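S-adenosylmethionine-dependent methyltransferase (PDB 1Y8C) is probably a methyltransferase, with a Rossmann-like fold of the kind that uses S-adenosylmethionine as methyl donor. Local coordinates at residues Thr48-Glu53 with Glu76-Ser81; Leu152-Phe157 with Glu169-Asp174. One frame throughout, in Å; residues are numbered along the deposited sequence.

Contact 1 of 2, residues Thr48-Glu53 with Glu76-Ser81; sequences TGNLTE and ENKFRS
K78 reaches from helix 69-81 to the loop after strand 40-44, whose sequence matches the glycine-rich first motif of S-adenosylmethionine-dependent methyltransferases. Its CB points toward that loop, and CG lies anti to the backbone N (chi1 174°). The chain then crosses E53 at about a right angle: K78 CG passes near the E53 carboxylate, and K78 CD comes 3.5 Å from E53 OE2. A bend at chi3 (-57°) brings CE up to T48 O, beyond the end of the carbonyl, and K78 NZ donates a 3.0 Å hydrogen bond to T48 O from above the carbonyl plane. N4 of helix 3-15 accepts a second hydrogen bond from the same ammonium group through OD1. N50 OD1 lies 2.7 Å from K78 NZ. Beside the lysine, the F79 ring pushes its tip into the turn, with F79 CZ 3.5 Å from T52 CB and 3.9 Å from G49 CA. G49, at positive phi, has no side chain to obstruct the ring, while T52 OG1 is held by D43. E53 OE1 remains 4.4 Å from K78 NZ, short of a salt bridge. The ammonium charge is thus met mainly by neutral oxygens, with E53 probably adding a longer-range attraction, and one lysine joins the glycine-rich loop to two helices.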
loop_
_atom_site.group_PDB
_atom_site.type_symbol
_atom_site.label_atom_id
_atom_site.label_comp_id
_atom_site.label_asym_id
_atom_site.label_seq_id
_atom_site.Cartn_x
_atom_site.Cartn_y
_atom_site.Cartn_z
ATOM N N THR A 48 -8.850 -2.330 -3.957
ATOM C CA THR A 48 -9.770 -3.193 -4.703
ATOM C C THR A 48 -9.230 -4.617 -4.826
ATOM O O THR A 48 -9.661 -5.365 -5.691
ATOM C CB THR A 48 -10.034 -2.669 -6.122
ATOM O OG1 THR A 48 -8.791 -2.592 -6.832
ATOM C CG2 THR A 48 -10.695 -1.306 -6.060
ATOM N N GLY A 49 -8.270 -4.965 -3.977
ATOM C CA GLY A 49 -7.725 -6.306 -3.969
ATOM C C GLY A 49 -6.796 -6.734 -5.083
ATOM O O GLY A 49 -6.705 -7.927 -5.377
ATOM N N ASN A 50 -6.089 -5.789 -5.693
ATOM C CA ASN A 50 -5.179 -6.129 -6.781
ATOM C C ASN A 50 -3.947 -6.878 -6.322
ATOM O O ASN A 50 -3.291 -7.555 -7.102
ATOM C CB ASN A 50 -4.774 -4.866 -7.542
ATOM C CG ASN A 50 -5.879 -4.372 -8.440
ATOM O OD1 ASN A 50 -6.611 -5.175 -9.015
ATOM N ND2 ASN A 50 -6.002 -3.058 -8.582
ATOM N N LEU A 51 -3.645 -6.774 -5.043
ATOM C CA LEU A 51 -2.483 -7.444 -4.504
ATOM C C LEU A 51 -2.965 -8.650 -3.698
ATOM O O LEU A 51 -2.301 -9.682 -3.629
ATOM C CB LEU A 51 -1.730 -6.456 -3.625
ATOM C CG LEU A 51 -0.221 -6.545 -3.473
ATOM C CD1 LEU A 51 0.319 -5.149 -3.242
ATOM C CD2 LEU A 51 0.146 -7.460 -2.336
ATOM N N THR A 52 -4.146 -8.516 -3.110
ATOM C CA THR A 52 -4.728 -9.573 -2.296
ATOM C C THR A 52 -5.032 -10.825 -3.114
ATOM O O THR A 52 -4.784 -11.948 -2.660
ATOM C CB THR A 52 -6.032 -9.097 -1.634
ATOM O OG1 THR A 52 -5.902 -7.717 -1.270
ATOM C CG2 THR A 52 -6.321 -9.914 -0.389
ATOM N N GLU A 53 -5.574 -10.635 -4.316
ATOM C CA GLU A 53 -5.920 -11.762 -5.177
ATOM C C GLU A 53 -4.696 -12.589 -5.572
ATOM O O GLU A 53 -4.830 -13.733 -5.977
ATOM C CB GLU A 53 -6.637 -11.279 -6.438
ATOM C CG GLU A 53 -5.771 -10.425 -7.333
ATOM C CD GLU A 53 -6.459 -10.005 -8.614
ATOM O OE1 GLU A 53 -5.952 -9.062 -9.263
ATOM O OE2 GLU A 53 -7.492 -10.608 -8.983
ATOM N N GLU A 76 -14.486 -7.403 -2.972
ATOM C CA GLU A 76 -15.371 -8.520 -2.667
ATOM C C GLU A 76 -15.915 -9.164 -3.938
ATOM O O GLU A 76 -15.955 -10.391 -4.053
ATOM C CB GLU A 76 -16.534 -8.061 -1.795
ATOM C CG GLU A 76 -17.485 -9.179 -1.420
ATOM C CD GLU A 76 -18.477 -8.758 -0.356
ATOM O OE1 GLU A 76 -19.349 -7.900 -0.650
ATOM O OE2 GLU A 76 -18.375 -9.286 0.782
ATOM N N ASN A 77 -16.338 -8.348 -4.895
ATOM C CA ASN A 77 -16.856 -8.898 -6.137
ATOM C C ASN A 77 -15.760 -9.654 -6.870
ATOM O O ASN A 77 -15.996 -10.725 -7.441
ATOM C CB ASN A 77 -17.406 -7.784 -7.009
ATOM C CG ASN A 77 -18.516 -7.028 -6.324
ATOM O OD1 ASN A 77 -19.431 -7.633 -5.749
ATOM N ND2 ASN A 77 -18.447 -5.700 -6.371
ATOM N N LYS A 78 -14.558 -9.093 -6.842
ATOM C CA LYS A 78 -13.412 -9.712 -7.477
ATOM C C LYS A 78 -13.120 -11.041 -6.792
ATOM O O LYS A 78 -13.078 -12.084 -7.435
ATOM C CB LYS A 78 -12.211 -8.778 -7.369
ATOM C CG LYS A 78 -10.902 -9.362 -7.864
ATOM C CD LYS A 78 -9.797 -8.315 -7.812
ATOM C CE LYS A 78 -10.168 -7.089 -8.623
ATOM N NZ LYS A 78 -9.085 -6.089 -8.525
ATOM N N PHE A 79 -12.924 -11.008 -5.482
ATOM C CA PHE A 79 -12.644 -12.235 -4.753
ATOM C C PHE A 79 -13.680 -13.309 -5.069
ATOM O O PHE A 79 -13.336 -14.458 -5.322
ATOM C CB PHE A 79 -12.614 -11.951 -3.255
ATOM C CG PHE A 79 -11.547 -10.977 -2.851
ATOM C CD1 PHE A 79 -11.691 -10.213 -1.696
ATOM C CD2 PHE A 79 -10.385 -10.838 -3.610
ATOM C CE1 PHE A 79 -10.698 -9.330 -1.298
ATOM C CE2 PHE A 79 -9.387 -9.958 -3.221
ATOM C CZ PHE A 79 -9.541 -9.202 -2.063
ATOM N N ARG A 80 -14.950 -12.926 -5.067
ATOM C CA ARG A 80 -16.024 -13.864 -5.349
ATOM C C ARG A 80 -15.938 -14.495 -6.735
ATOM O O ARG A 80 -16.089 -15.705 -6.875
ATOM C CB ARG A 80 -17.376 -13.170 -5.178
ATOM C CG ARG A 80 -17.817 -13.056 -3.731
ATOM C CD ARG A 80 -19.004 -12.115 -3.573
ATOM N NE ARG A 80 -19.583 -12.214 -2.236
ATOM C CZ ARG A 80 -20.474 -11.362 -1.736
ATOM N NH1 ARG A 80 -20.895 -10.332 -2.464
ATOM N NH2 ARG A 80 -20.952 -11.546 -0.507
ATOM N N SER A 81 -15.691 -13.685 -7.756
ATOM C CA SER A 81 -15.604 -14.212 -9.111
ATOM C C SER A 81 -14.406 -15.141 -9.279
ATOM O O SER A 81 -14.282 -15.828 -10.292
ATOM C CB SER A 81 -15.510 -13.073 -10.123
ATOM O OG SER A 81 -14.216 -12.512 -10.134
#

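Contact 2 of 2, residues Leu152-Phe157 with Glu169-Asp174; sequences LGNNDF and ENQFED
Strand 164-173 belongs to a four-stranded antiparallel sheet, and the loop that leads from helix 145-152 into edge strand 157-161 runs alongside its last residues. At E169 the contact is aliphatic: E169 CG rests 3.7 Å from D156 CB, while the two carboxylates stay well apart, and its backbone is hydrogen-bonded to that of Y180 on the neighbouring strand. N170 is the buried centre. N170 CB points toward the loop and sits 3.2 Å from G153 O, the end of its side chain lies against L152, and the backbone O of N170 receives a CA-H...O contact from N154 CA at 3.1 Å. Q171 starts out facing away from the loop, but a bend at chi2 brings its amide beside that of N154, pointing the same way with the planes 43° apart. The 3.0 Å between Q171 NE2 and N154 OD1 is close, yet too poorly angled for a hydrogen bond. F172 sets its CB against the G153 carbonyl before its ring, CG anti to the backbone N, leads away from the loop. G153, with positive phi, is where the chain leaves the helix, and N154 follows with CG beside its own backbone N. There a side chain replaces a strand partner: F172 N donates to N154 OD1 at 2.7 Å, nearly straight at 166° but 49° out of the amide's carbonyl plane.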
loop_
_atom_site.group_PDB
_atom_site.type_symbol
_atom_site.label_atom_id
_atom_site.label_comp_id
_atom_site.label_asym_id
_atom_site.label_seq_id
_atom_site.Cartn_x
_atom_site.Cartn_y
_atom_site.Cartn_z
ATOM N N LEU A 152 8.211 14.838 -6.960
ATOM C CA LEU A 152 6.838 15.334 -7.013
ATOM C C LEU A 152 6.840 16.832 -6.730
ATOM O O LEU A 152 6.448 17.628 -7.581
ATOM C CB LEU A 152 5.941 14.634 -5.995
ATOM C CG LEU A 152 5.417 13.239 -6.320
ATOM C CD1 LEU A 152 4.377 12.875 -5.284
ATOM C CD2 LEU A 152 4.788 13.209 -7.700
ATOM N N GLY A 153 7.291 17.205 -5.534
ATOM C CA GLY A 153 7.338 18.605 -5.154
ATOM C C GLY A 153 6.099 19.402 -5.518
ATOM O O GLY A 153 4.993 19.050 -5.110
ATOM N N ASN A 154 6.296 20.477 -6.287
ATOM C CA ASN A 154 5.217 21.360 -6.739
ATOM C C ASN A 154 5.154 21.389 -8.276
ATOM O O ASN A 154 5.238 22.455 -8.883
ATOM C CB ASN A 154 5.458 22.788 -6.232
ATOM C CG ASN A 154 5.589 22.867 -4.719
ATOM O OD1 ASN A 154 4.596 22.843 -3.987
ATOM N ND2 ASN A 154 6.825 22.957 -4.243
ATOM N N ASN A 155 5.007 20.224 -8.901
ATOM C CA ASN A 155 4.941 20.128 -10.362
ATOM C C ASN A 155 3.539 19.783 -10.872
ATOM O O ASN A 155 3.043 18.680 -10.644
ATOM C CB ASN A 155 5.915 19.056 -10.876
ATOM C CG ASN A 155 7.379 19.414 -10.643
ATOM O OD1 ASN A 155 7.850 20.474 -11.070
ATOM N ND2 ASN A 155 8.112 18.519 -9.982
ATOM N N ASP A 156 2.901 20.717 -11.566
ATOM C CA ASP A 156 1.582 20.457 -12.129
ATOM C C ASP A 156 1.815 19.758 -13.482
ATOM O O ASP A 156 2.758 20.090 -14.196
ATOM C CB ASP A 156 0.805 21.782 -12.278
ATOM C CG ASP A 156 1.418 22.730 -13.308
ATOM O OD1 ASP A 156 2.670 22.891 -13.334
ATOM O OD2 ASP A 156 0.628 23.333 -14.081
ATOM N N PHE A 157 0.972 18.792 -13.833
ATOM C CA PHE A 157 1.156 18.054 -15.080
ATOM C C PHE A 157 -0.159 17.668 -15.756
ATOM O O PHE A 157 -1.143 17.333 -15.087
ATOM C CB PHE A 157 1.978 16.789 -14.788
ATOM C CG PHE A 157 2.315 15.968 -16.002
ATOM C CD1 PHE A 157 3.222 16.434 -16.944
ATOM C CD2 PHE A 157 1.719 14.723 -16.206
ATOM C CE1 PHE A 157 3.538 15.674 -18.069
ATOM C CE2 PHE A 157 2.026 13.950 -17.329
ATOM C CZ PHE A 157 2.932 14.426 -18.262
ATOM N N GLU A 169 -2.002 18.335 -9.952
ATOM C CA GLU A 169 -1.255 19.432 -9.347
ATOM C C GLU A 169 -0.668 19.003 -7.994
ATOM O O GLU A 169 -1.378 18.487 -7.134
ATOM C CB GLU A 169 -2.158 20.652 -9.140
ATOM C CG GLU A 169 -1.447 21.981 -9.357
ATOM C CD GLU A 169 -1.998 23.109 -8.499
ATOM O OE1 GLU A 169 -3.225 23.336 -8.520
ATOM O OE2 GLU A 169 -1.195 23.774 -7.809
ATOM N N ASN A 170 0.632 19.214 -7.822
ATOM C CA ASN A 170 1.307 18.850 -6.591
ATOM C C ASN A 170 1.675 20.069 -5.778
ATOM O O ASN A 170 2.164 21.060 -6.310
ATOM C CB ASN A 170 2.577 18.049 -6.890
ATOM C CG ASN A 170 2.301 16.572 -7.116
ATOM O OD1 ASN A 170 2.856 15.960 -8.032
ATOM N ND2 ASN A 170 1.457 15.986 -6.274
ATOM N N GLN A 171 1.430 19.996 -4.481
ATOM C CA GLN A 171 1.762 21.087 -3.584
ATOM C C GLN A 171 2.582 20.474 -2.456
ATOM O O GLN A 171 2.084 19.642 -1.700
ATOM C CB GLN A 171 0.470 21.730 -3.062
ATOM C CG GLN A 171 0.545 22.333 -1.663
ATOM C CD GLN A 171 1.591 23.423 -1.530
ATOM O OE1 GLN A 171 1.944 23.819 -0.417
ATOM N NE2 GLN A 171 2.084 23.922 -2.660
ATOM N N PHE A 172 3.853 20.848 -2.372
ATOM C CA PHE A 172 4.713 20.326 -1.318
ATOM C C PHE A 172 5.016 21.417 -0.318
ATOM O O PHE A 172 5.401 22.527 -0.693
ATOM C CB PHE A 172 6.030 19.780 -1.871
ATOM C CG PHE A 172 6.922 19.190 -0.807
ATOM C CD1 PHE A 172 6.493 18.102 -0.047
ATOM C CD2 PHE A 172 8.190 19.706 -0.574
ATOM C CE1 PHE A 172 7.302 17.545 0.941
ATOM C CE2 PHE A 172 9.010 19.159 0.415
ATOM C CZ PHE A 172 8.569 18.070 1.167
ATOM N N GLU A 173 4.867 21.082 0.961
ATOM C CA GLU A 173 5.087 22.041 2.033
ATOM C C GLU A 173 5.257 21.387 3.405
ATOM O O GLU A 173 4.423 20.588 3.834
ATOM C CB GLU A 173 3.902 23.005 2.056
ATOM C CG GLU A 173 3.640 23.698 3.368
ATOM C CD GLU A 173 2.417 24.592 3.294
ATOM O OE1 GLU A 173 1.344 24.098 2.883
ATOM O OE2 GLU A 173 2.522 25.787 3.642
ATOM N N ASP A 174 6.351 21.719 4.082
ATOM C CA ASP A 174 6.597 21.192 5.416
ATOM C C ASP A 174 6.435 19.670 5.447
ATOM O O ASP A 174 5.571 19.130 6.140
ATOM C CB ASP A 174 5.626 21.871 6.397
ATOM C CG ASP A 174 5.855 21.467 7.847
ATOM O OD1 ASP A 174 7.026 21.435 8.296
ATOM O OD2 ASP A 174 4.846 21.204 8.542
#

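In the fold
The two contacts lie on opposite sides of the chain's centre, their own centres about 32 Å apart, and share no helix or strand. Contact 1 is buried within the methyltransferase domain, where a loop and helix start beside the parallel part of the main sheet meet helix 69-81. Contact 2 is only partly buried; it belongs to the separate antiparallel sheet, which the chain forms between two strands of the main one. Their chemistry follows their place. In contact 1 a long cationic side chain and an aromatic ring bridge separate elements, whereas in contact 2 neutral amides and backbone groups fit a loop along a strand close by in sequence.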